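Local coordinates for protein laccase (Botrytis aclada, PDB 3SQR) that oxidises phenolic substrates such as hydroquinones with reduction of O2 to water at its copper sites, probably serving lignin degradation and detoxification, at residues A[171-176]-A[209-214]; A[323-328]-A[355-360]; A[512-517]-A[540-545]. All blocks are in the same frame, centred on the assembly; numbering follows the deposited sequence.

Contact 1: A[171-176]-A[209-214]; sequences FSLQYG and SVFEIW. With NAG (2-acetamido-2-deoxy-beta-D-glucopyranose), chain B; NAG (2-acetamido-2-deoxy-beta-D-glucopyranose), chain C.
Leu-173 fits against the first turn of helix 210-217, where both methyls of Val-210 meet it. Val-210 CG1 lies 3.5 Å from Leu-173 CB and equally near Leu-173 O, while Val-210 CG2 reaches Leu-173 CD1 at 3.5 Å. Beyond Val-210, Leu-173 CD1 comes within 3.8 Å of Trp-214 CB, one turn further along, the two side chains crossing at about a right angle. With CG anti to the backbone N (chi1 159°), the indole of Trp-214 continues past the leucine, and its NE1 is bonded to Asp-576 O. At the rim of Phe-211, Gln-174 CG approaches in the ring plane, 3.8 Å from Phe-211 CZ, and the amide plane stands perpendicular to the ring. Ser-172 OG also lies at that edge, 3.5 Å from Phe-211 CE1, and is bonded to Asp-577.

Residues 171-174 form a type II' beta turn in the loop of the first cupredoxin domain that follows His-168 and His-170, both copper ligands; Gln-174 is anchored there by Ser-169 and Thr-121. The partner is the N-terminal end of a second-domain helix, capped by Ser-209 OG, which accepts from Phe-211 N at 3.1 Å and also bonds to Asp-177.

Away from this protein-filled part, attached sugars take over. Phe-211 CB lies 3.3 Å from O4 of the chain C NAG, whose C8 methyl lies obliquely to the Phe-171 ring. Partly exposed Glu-212 meets O7 of the chain B NAG with its CG.

Contact 2: A[323-328]-A[355-360]; sequences NYWIRG and ANPTSV
Pro-357 lies over one face of the Trp-325 indole, the main apolar contact here. Pro-357 CB stands 3.6 Å from the centroid of the five-membered ring of Trp-325 and only 5° off the ring normal, a CH-pi interaction. CG is above the middle of the indole, and Pro-357 CD reaches toward the six-membered ring, 3.7 Å from Trp-325 CZ2, so one edge of the pyrrolidine spans both rings. Ser-359 CB also comes near Tyr-324 CD2.

Among the polar links, the hydrogen bond from Trp-325 N to Ser-359 OG is nearly straight, 3.0 Å and 170°. The serine hydroxyl occupies the position between its backbone N and carbonyl carbon (chi1 49°), which turns it to the strand, and it also bonds to Asp-281. Outside the two segments, Asp-281 pairs with Arg-327 NE too, in a salt bridge, while Ser-359 O lies at the edge of the guanidinium, in its plane. Ser-359 N is buried without a partner.

Two waters bridge the segments. One accepts from Asn-323 ND2, which is also bonded to Ser-353, and donates to Asn-356 O; the other joins backbone atoms, donating to Asn-323 O at 2.7 Å and accepting from Thr-358 N.

Far from the copper sites, this loop of the second cupredoxin domain crosses strand 323-327, which is paired in its sheet between strands 276-280 and 344-348; Pro-357 and Asn-356 also touch Ile-346 of the latter.

Contact 3: A[512-517]-A[540-545]; sequences IAFKLD and FVESQS
Phe-514 points its ring tip at the face of Phe-540 in a T-shaped pair. The edge atom CZ of Phe-514 sits over the centre of the Phe-540 ring, 4.0 Å from Phe-540 CE2. The centroids are 5.2 Å apart and the planes stand at 71°. Phe-540 also meets Tyr-451 edge-to-face, extending the aromatic cluster.

Beside the rings, Glu-542 reaches over with an extended chain, CG anti to the backbone N (chi1 -179°). Its two carboxylate oxygens serve different neighbours: OE1 is bonded to His-470 NE2, and OE2 accepts from Asn-518 N. Glu-542 OE2 also lies 3.4 Å from Leu-516 CA and 3.0 Å from Asp-517 N, at the inverse gamma turn centred on Leu-516 that follows the strand. Asp-517 OD1 stands 4.3 Å from Glu-542 OE2, two like charges whose repulsion may be eased by the salt bridge of Asp-517 OD2 to Arg-129.

The axes of 512-515 and 540-542 approach to 11.8 Å, their N-to-C directions differing by 24°; these segments belong to the facing sheets of the third cupredoxin domain. Strand 509-515 runs between 448-455 and 472-478, and strand 537-542 between 436-439 and 520-526; the phenylalanines meet between the sheets, Leu-439 touching both and Leu-524 touching Phe-540.

Overall arrangement
From the N terminus, contact 1 comes first, closing a loop of 32 residues that leads out of the first cupredoxin domain and into the second, so that it joins two domains. Contact 2 follows in the second domain alone, where the chain after strand 344-348 returns to strand 323-327. Contact 3 comes last, closing the chain between strands 509-515 and 537-542 of the third domain and tying its two sheets; helix 529-533, whose residues touch Leu-173 and Val-210 of contact 1, falls within that span. The three are in series, none nesting or crossing. Contacts 2 and 3 lie on opposite sides of the chain's centre, their centres 46 Å apart.

Contact 1: A[171-176]-A[209-214]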
loop_
_atom_site.group_PDB
_atom_site.type_symbol
_atom_site.label_atom_id
_atom_site.label_comp_id
_atom_site.label_asym_id
_atom_site.label_seq_id
_atom_site.Cartn_x
_atom_site.Cartn_y
_atom_site.Cartn_z
ATOM N N PHE A 171 -9.867 6.708 3.082
ATOM C CA PHE A 171 -10.679 7.603 3.894
ATOM C C PHE A 171 -10.378 7.273 5.343
ATOM O O PHE A 171 -10.755 6.197 5.887
ATOM C CB PHE A 171 -12.139 7.400 3.575
ATOM C CG PHE A 171 -13.064 8.256 4.379
ATOM C CD1 PHE A 171 -13.435 7.853 5.641
ATOM C CD2 PHE A 171 -13.569 9.396 3.842
ATOM C CE1 PHE A 171 -14.318 8.613 6.388
ATOM C CE2 PHE A 171 -14.464 10.198 4.571
ATOM C CZ PHE A 171 -14.811 9.796 5.856
ATOM N N SER A 172 -9.565 8.130 5.944
ATOM C CA SER A 172 -9.240 7.986 7.349
ATOM C C SER A 172 -8.718 6.555 7.631
ATOM O O SER A 172 -7.936 6.026 6.805
ATOM C CB SER A 172 -10.443 8.454 8.254
ATOM O OG SER A 172 -10.118 8.288 9.641
ATOM N N LEU A 173 -9.040 5.949 8.763
ATOM C CA LEU A 173 -8.384 4.685 9.157
ATOM C C LEU A 173 -9.086 3.445 8.674
ATOM O O LEU A 173 -8.785 2.357 9.135
ATOM C CB LEU A 173 -8.308 4.609 10.700
ATOM C CG LEU A 173 -7.540 5.712 11.403
ATOM C CD1 LEU A 173 -7.873 5.666 12.940
ATOM C CD2 LEU A 173 -6.065 5.503 11.197
ATOM N N GLN A 174 -9.998 3.592 7.721
ATOM C CA GLN A 174 -10.905 2.476 7.392
ATOM C C GLN A 174 -10.200 1.226 6.982
ATOM O O GLN A 174 -10.681 0.169 7.259
ATOM C CB GLN A 174 -11.863 2.832 6.292
ATOM C CG GLN A 174 -12.913 3.842 6.741
ATOM C CD GLN A 174 -13.866 4.283 5.625
ATOM O OE1 GLN A 174 -13.531 4.268 4.456
ATOM N NE2 GLN A 174 -15.084 4.759 6.010
ATOM N N TYR A 175 -9.078 1.331 6.288
ATOM C CA TYR A 175 -8.466 0.050 5.868
ATOM C C TYR A 175 -7.951 -0.739 7.050
ATOM O O TYR A 175 -7.733 -1.979 6.953
ATOM C CB TYR A 175 -7.415 0.190 4.732
ATOM C CG TYR A 175 -6.006 0.534 5.164
ATOM C CD1 TYR A 175 -5.175 -0.427 5.620
ATOM C CD2 TYR A 175 -5.541 1.825 5.154
ATOM C CE1 TYR A 175 -3.915 -0.181 6.018
ATOM C CE2 TYR A 175 -4.212 2.106 5.578
ATOM C CZ TYR A 175 -3.421 1.094 5.986
ATOM O OH TYR A 175 -2.113 1.262 6.425
ATOM N N GLY A 176 -7.785 -0.078 8.194
ATOM C CA GLY A 176 -7.458 -0.760 9.437
ATOM C C GLY A 176 -8.520 -1.685 9.968
ATOM O O GLY A 176 -8.233 -2.596 10.771
ATOM N N SER A 209 -12.608 -1.917 16.642
ATOM C CA SER A 209 -12.452 -0.994 15.521
ATOM C C SER A 209 -11.329 -0.051 15.861
ATOM O O SER A 209 -11.267 0.492 16.955
ATOM C CB SER A 209 -13.700 -0.169 15.306
ATOM O OG SER A 209 -13.576 0.862 14.302
ATOM N N VAL A 210 -10.515 0.231 14.864
ATOM C CA VAL A 210 -9.437 1.205 14.978
ATOM C C VAL A 210 -10.018 2.553 15.420
ATOM O O VAL A 210 -9.338 3.385 16.050
ATOM C CB VAL A 210 -8.713 1.332 13.582
ATOM C CG1 VAL A 210 -9.629 1.895 12.527
ATOM C CG2 VAL A 210 -7.505 2.226 13.669
ATOM N N PHE A 211 -11.237 2.817 15.000
ATOM C CA PHE A 211 -11.888 4.100 15.312
ATOM C C PHE A 211 -12.179 4.264 16.806
ATOM O O PHE A 211 -12.374 5.410 17.276
ATOM C CB PHE A 211 -13.139 4.350 14.503
ATOM C CG PHE A 211 -12.880 4.485 13.041
ATOM C CD1 PHE A 211 -12.326 5.652 12.555
ATOM C CD2 PHE A 211 -13.157 3.451 12.181
ATOM C CE1 PHE A 211 -12.057 5.813 11.244
ATOM C CE2 PHE A 211 -12.887 3.567 10.821
ATOM C CZ PHE A 211 -12.365 4.771 10.342
ATOM N N GLU A 212 -12.194 3.161 17.533
ATOM C CA GLU A 212 -12.331 3.219 18.999
ATOM C C GLU A 212 -11.056 3.587 19.720
ATOM O O GLU A 212 -11.079 4.041 20.897
ATOM C CB GLU A 212 -12.864 1.888 19.503
ATOM C CG GLU A 212 -14.254 1.713 18.933
ATOM C CD GLU A 212 -15.216 0.973 19.793
ATOM O OE1 GLU A 212 -14.818 -0.075 20.358
ATOM O OE2 GLU A 212 -16.404 1.407 19.809
ATOM N N ILE A 213 -9.925 3.409 19.047
ATOM C CA ILE A 213 -8.651 3.609 19.688
ATOM C C ILE A 213 -7.892 4.812 19.141
ATOM O O ILE A 213 -6.780 5.101 19.598
ATOM C CB ILE A 213 -7.829 2.319 19.665
ATOM C CG1 ILE A 213 -7.857 1.674 18.317
ATOM C CG2 ILE A 213 -8.513 1.246 20.568
ATOM C CD1 ILE A 213 -7.109 0.352 18.237
ATOM N N TRP A 214 -8.471 5.507 18.159
ATOM C CA TRP A 214 -7.786 6.635 17.539
ATOM C C TRP A 214 -7.580 7.757 18.553
ATOM O O TRP A 214 -6.540 8.422 18.572
ATOM C CB TRP A 214 -8.606 7.137 16.353
ATOM C CG TRP A 214 -8.357 8.520 15.890
ATOM C CD1 TRP A 214 -9.267 9.531 15.895
ATOM C CD2 TRP A 214 -7.136 9.093 15.390
ATOM N NE1 TRP A 214 -8.715 10.668 15.437
ATOM C CE2 TRP A 214 -7.405 10.439 15.101
ATOM C CE3 TRP A 214 -5.865 8.610 15.152
ATOM C CZ2 TRP A 214 -6.439 11.302 14.598
ATOM C CZ3 TRP A 214 -4.900 9.485 14.685
ATOM C CH2 TRP A 214 -5.212 10.794 14.359
HETATM C C1 NAG B . -16.217 6.576 16.341
HETATM C C2 NAG B . -16.099 5.509 17.396
HETATM C C3 NAG B . -16.178 6.109 18.787
HETATM C C4 NAG B . -15.269 7.349 18.902
HETATM C C5 NAG B . -15.506 8.297 17.757
HETATM C C6 NAG B . -14.645 9.574 17.733
HETATM C C7 NAG B . -17.008 3.309 16.815
HETATM C C8 NAG B . -18.262 2.464 16.720
HETATM N N2 NAG B . -17.182 4.549 17.203
HETATM O O3 NAG B . -15.734 5.111 19.649
HETATM O O4 NAG B . -15.512 8.053 20.116
HETATM O O5 NAG B . -15.245 7.548 16.562
HETATM O O6 NAG B . -13.313 9.167 17.799
HETATM O O7 NAG B . -15.905 2.884 16.591
HETATM C C1 NAG C . -16.526 6.668 10.987
HETATM C C2 NAG C . -16.230 7.838 11.888
HETATM C C3 NAG C . -15.641 7.540 13.257
HETATM C C4 NAG C . -16.545 6.534 13.920
HETATM C C5 NAG C . -16.830 5.356 12.959
HETATM C C6 NAG C . -17.934 4.443 13.458
HETATM C C7 NAG C . -15.986 9.730 10.313
HETATM C C8 NAG C . -14.964 10.710 9.795
HETATM N N2 NAG C . -15.482 8.875 11.219
HETATM O O3 NAG C . -15.532 8.767 13.959
HETATM O O4 NAG C . -15.979 5.977 15.068
HETATM O O5 NAG C . -17.298 5.766 11.703
HETATM O O6 NAG C . -17.767 3.174 12.871
HETATM O O7 NAG C . -17.147 9.788 9.921
#

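Contact 2: A[323-328]-A[355-360]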
loop_
_atom_site.group_PDB
_atom_site.type_symbol
_atom_site.label_atom_id
_atom_site.label_comp_id
_atom_site.label_asym_id
_atom_site.label_seq_id
_atom_site.Cartn_x
_atom_site.Cartn_y
_atom_site.Cartn_z
ATOM N N ASN A 323 5.928 -29.989 7.380
ATOM C CA ASN A 323 5.334 -28.716 7.767
ATOM C C ASN A 323 6.433 -27.743 8.125
ATOM O O ASN A 323 7.410 -28.070 8.814
ATOM C CB ASN A 323 4.422 -28.958 8.959
ATOM C CG ASN A 323 3.439 -30.024 8.684
ATOM O OD1 ASN A 323 2.834 -30.033 7.623
ATOM N ND2 ASN A 323 3.329 -31.005 9.590
ATOM N N TYR A 324 6.308 -26.499 7.673
ATOM C CA TYR A 324 7.315 -25.505 7.946
ATOM C C TYR A 324 6.585 -24.259 8.416
ATOM O O TYR A 324 5.436 -23.969 7.946
ATOM C CB TYR A 324 8.129 -25.180 6.686
ATOM C CG TYR A 324 8.955 -26.320 6.212
ATOM C CD1 TYR A 324 8.439 -27.245 5.380
ATOM C CD2 TYR A 324 10.275 -26.473 6.658
ATOM C CE1 TYR A 324 9.240 -28.348 4.954
ATOM C CE2 TYR A 324 11.077 -27.567 6.250
ATOM C CZ TYR A 324 10.543 -28.476 5.393
ATOM O OH TYR A 324 11.292 -29.551 4.965
ATOM N N TRP A 325 7.206 -23.578 9.367
ATOM C CA TRP A 325 6.651 -22.309 9.795
ATOM C C TRP A 325 6.806 -21.261 8.701
ATOM O O TRP A 325 7.881 -21.121 8.071
ATOM C CB TRP A 325 7.343 -21.781 11.023
ATOM C CG TRP A 325 6.899 -22.430 12.235
ATOM C CD1 TRP A 325 7.649 -23.209 13.047
ATOM C CD2 TRP A 325 5.571 -22.385 12.789
ATOM N NE1 TRP A 325 6.877 -23.641 14.114
ATOM C CE2 TRP A 325 5.589 -23.174 13.964
ATOM C CE3 TRP A 325 4.376 -21.753 12.406
ATOM C CZ2 TRP A 325 4.430 -23.375 14.770
ATOM C CZ3 TRP A 325 3.229 -21.937 13.183
ATOM C CH2 TRP A 325 3.268 -22.748 14.371
ATOM N N ILE A 326 5.739 -20.485 8.528
ATOM C CA ILE A 326 5.784 -19.259 7.679
ATOM C C ILE A 326 5.837 -18.141 8.676
ATOM O O ILE A 326 4.980 -18.022 9.548
ATOM C CB ILE A 326 4.612 -19.107 6.681
ATOM C CG1 ILE A 326 4.494 -20.322 5.701
ATOM C CG2 ILE A 326 4.738 -17.726 5.905
ATOM C CD1 ILE A 326 3.133 -20.356 4.947
ATOM N N ARG A 327 6.901 -17.345 8.604
ATOM C CA ARG A 327 7.182 -16.367 9.625
ATOM C C ARG A 327 6.931 -14.969 9.110
ATOM O O ARG A 327 7.564 -14.559 8.149
ATOM C CB ARG A 327 8.645 -16.499 10.076
ATOM C CG ARG A 327 8.836 -17.852 10.778
ATOM C CD ARG A 327 10.087 -17.954 11.499
ATOM N NE ARG A 327 10.309 -19.352 11.855
ATOM C CZ ARG A 327 10.032 -19.910 13.041
ATOM N NH1 ARG A 327 9.479 -19.220 14.039
ATOM N NH2 ARG A 327 10.301 -21.205 13.218
ATOM N N GLY A 328 6.001 -14.260 9.709
ATOM C CA GLY A 328 5.917 -12.832 9.394
ATOM C C GLY A 328 7.099 -12.063 9.953
ATOM O O GLY A 328 7.437 -11.005 9.467
ATOM N N ALA A 355 -0.374 -31.473 12.002
ATOM C CA ALA A 355 0.714 -31.127 12.935
ATOM C C ALA A 355 1.231 -29.698 12.788
ATOM O O ALA A 355 1.459 -29.218 11.681
ATOM C CB ALA A 355 1.876 -32.086 12.747
ATOM N N ASN A 356 1.500 -29.056 13.914
ATOM C CA ASN A 356 2.263 -27.819 13.863
ATOM C C ASN A 356 3.691 -28.072 13.392
ATOM O O ASN A 356 4.292 -29.092 13.711
ATOM C CB ASN A 356 2.293 -27.119 15.217
ATOM C CG ASN A 356 1.045 -26.312 15.499
ATOM O OD1 ASN A 356 0.856 -25.898 16.633
ATOM N ND2 ASN A 356 0.191 -26.079 14.503
ATOM N N PRO A 357 4.253 -27.135 12.626
ATOM C CA PRO A 357 5.623 -27.278 12.220
ATOM C C PRO A 357 6.544 -27.253 13.400
ATOM O O PRO A 357 6.284 -26.570 14.369
ATOM C CB PRO A 357 5.889 -26.027 11.348
ATOM C CG PRO A 357 4.601 -25.533 11.016
ATOM C CD PRO A 357 3.682 -25.878 12.124
ATOM N N THR A 358 7.661 -27.940 13.263
ATOM C CA THR A 358 8.716 -27.869 14.253
ATOM C C THR A 358 9.997 -27.340 13.627
ATOM O O THR A 358 11.067 -27.563 14.158
ATOM C CB THR A 358 8.950 -29.256 14.922
ATOM O OG1 THR A 358 9.176 -30.284 13.931
ATOM C CG2 THR A 358 7.766 -29.587 15.774
ATOM N N SER A 359 9.900 -26.579 12.536
ATOM C CA SER A 359 11.111 -26.167 11.829
ATOM C C SER A 359 11.788 -25.009 12.534
ATOM O O SER A 359 11.187 -24.284 13.362
ATOM C CB SER A 359 10.763 -25.786 10.391
ATOM O OG SER A 359 9.639 -24.899 10.420
ATOM N N VAL A 360 13.058 -24.854 12.185
ATOM C CA VAL A 360 13.945 -23.871 12.797
ATOM C C VAL A 360 14.027 -22.725 11.814
ATOM O O VAL A 360 14.317 -22.916 10.628
ATOM C CB VAL A 360 15.340 -24.516 13.141
ATOM C CG1 VAL A 360 16.366 -23.506 13.541
ATOM C CG2 VAL A 360 15.131 -25.535 14.275
HETATM O O HOH W 1 5.318 -31.019 11.860
HETATM O O HOH W 2 8.052 -29.542 10.926
#

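Contact 3: A[512-517]-A[540-545]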
loop_
_atom_site.group_PDB
_atom_site.type_symbol
_atom_site.label_atom_id
_atom_site.label_comp_id
_atom_site.label_asym_id
_atom_site.label_seq_id
_atom_site.Cartn_x
_atom_site.Cartn_y
_atom_site.Cartn_z
ATOM N N ILE A 512 13.696 10.541 -3.528
ATOM C CA ILE A 512 12.940 9.842 -4.560
ATOM C C ILE A 512 12.757 10.749 -5.748
ATOM O O ILE A 512 12.372 11.893 -5.604
ATOM C CB ILE A 512 11.557 9.338 -4.028
ATOM C CG1 ILE A 512 10.716 10.443 -3.454
ATOM C CG2 ILE A 512 11.735 8.167 -3.042
ATOM C CD1 ILE A 512 9.246 10.034 -3.264
ATOM N N ALA A 513 13.031 10.223 -6.912
ATOM C CA ALA A 513 12.876 10.941 -8.167
ATOM C C ALA A 513 11.667 10.426 -8.928
ATOM O O ALA A 513 11.371 9.229 -8.929
ATOM C CB ALA A 513 14.146 10.735 -9.024
ATOM N N PHE A 514 10.973 11.329 -9.604
ATOM C CA PHE A 514 9.976 10.915 -10.586
ATOM C C PHE A 514 9.861 11.983 -11.660
ATOM O O PHE A 514 10.364 13.082 -11.484
ATOM C CB PHE A 514 8.634 10.655 -9.903
ATOM C CG PHE A 514 8.114 11.814 -9.109
ATOM C CD1 PHE A 514 8.453 11.979 -7.770
ATOM C CD2 PHE A 514 7.214 12.739 -9.676
ATOM C CE1 PHE A 514 8.016 13.002 -7.065
ATOM C CE2 PHE A 514 6.712 13.753 -8.913
ATOM C CZ PHE A 514 7.094 13.876 -7.603
ATOM N N LYS A 515 9.378 11.565 -12.824
ATOM C CA LYS A 515 9.272 12.416 -13.994
ATOM C C LYS A 515 7.956 13.137 -14.008
ATOM O O LYS A 515 6.895 12.594 -13.595
ATOM C CB LYS A 515 9.413 11.554 -15.231
ATOM C CG LYS A 515 9.681 12.390 -16.471
ATOM C CD LYS A 515 10.050 11.560 -17.604
ATOM C CE LYS A 515 10.302 12.471 -18.808
ATOM N NZ LYS A 515 10.475 11.624 -20.000
ATOM N N LEU A 516 7.986 14.376 -14.506
ATOM C CA LEU A 516 6.783 15.138 -14.678
ATOM C C LEU A 516 6.025 14.588 -15.863
ATOM O O LEU A 516 6.160 15.062 -16.988
ATOM C CB LEU A 516 7.157 16.643 -14.835
ATOM C CG LEU A 516 7.396 17.367 -13.505
ATOM C CD1 LEU A 516 8.176 16.566 -12.564
ATOM C CD2 LEU A 516 8.060 18.758 -13.734
ATOM N N ASP A 517 5.226 13.536 -15.613
ATOM C CA ASP A 517 4.630 12.772 -16.692
ATOM C C ASP A 517 3.142 12.463 -16.453
ATOM O O ASP A 517 2.514 11.717 -17.212
ATOM C CB ASP A 517 5.432 11.476 -16.921
ATOM C CG ASP A 517 5.377 10.534 -15.727
ATOM O OD1 ASP A 517 4.588 10.836 -14.817
ATOM O OD2 ASP A 517 6.147 9.559 -15.718
ATOM N N PHE A 540 1.702 16.769 -4.374
ATOM C CA PHE A 540 2.258 17.447 -5.515
ATOM C C PHE A 540 1.133 17.834 -6.433
ATOM O O PHE A 540 0.335 16.999 -6.828
ATOM C CB PHE A 540 3.248 16.548 -6.252
ATOM C CG PHE A 540 4.394 16.135 -5.410
ATOM C CD1 PHE A 540 5.485 16.967 -5.233
ATOM C CD2 PHE A 540 4.390 14.899 -4.752
ATOM C CE1 PHE A 540 6.521 16.624 -4.462
ATOM C CE2 PHE A 540 5.489 14.497 -3.945
ATOM C CZ PHE A 540 6.541 15.345 -3.792
ATOM N N VAL A 541 1.044 19.135 -6.750
ATOM C CA VAL A 541 0.112 19.572 -7.761
ATOM C C VAL A 541 1.026 19.738 -8.928
ATOM O O VAL A 541 1.892 20.654 -8.995
ATOM C CB VAL A 541 -0.684 20.817 -7.380
ATOM C CG1 VAL A 541 -1.417 21.390 -8.657
ATOM C CG2 VAL A 541 -1.688 20.496 -6.191
ATOM N N GLU A 542 0.944 18.743 -9.792
ATOM C CA GLU A 542 1.794 18.562 -10.916
ATOM C C GLU A 542 1.160 19.046 -12.225
ATOM O O GLU A 542 0.131 18.538 -12.673
ATOM C CB GLU A 542 2.117 17.034 -11.073
ATOM C CG GLU A 542 3.031 16.712 -12.234
ATOM C CD GLU A 542 3.364 15.253 -12.284
ATOM O OE1 GLU A 542 3.104 14.596 -11.263
ATOM O OE2 GLU A 542 3.710 14.772 -13.346
ATOM N N SER A 543 1.824 20.001 -12.860
ATOM C CA SER A 543 1.395 20.435 -14.202
ATOM C C SER A 543 -0.086 20.742 -14.223
ATOM O O SER A 543 -0.855 20.270 -15.072
ATOM C CB SER A 543 1.779 19.384 -15.227
ATOM O OG SER A 543 3.163 19.187 -15.153
ATOM N N GLN A 544 -0.512 21.566 -13.276
ATOM C CA GLN A 544 -1.886 21.815 -13.069
ATOM C C GLN A 544 -2.692 22.110 -14.344
ATOM O O GLN A 544 -3.806 21.628 -14.519
ATOM C CB GLN A 544 -2.047 23.004 -12.096
ATOM C CG GLN A 544 -3.446 23.230 -11.787
ATOM C CD GLN A 544 -3.618 24.170 -10.666
ATOM O OE1 GLN A 544 -2.723 24.311 -9.825
ATOM N NE2 GLN A 544 -4.776 24.802 -10.602
ATOM N N SER A 545 -2.145 22.960 -15.174
ATOM C CA SER A 545 -2.952 23.481 -16.286
ATOM C C SER A 545 -2.980 22.420 -17.386
ATOM O O SER A 545 -3.774 22.520 -18.346
ATOM C CB SER A 545 -2.362 24.805 -16.795
ATOM O OG SER A 545 -1.081 24.581 -17.364
#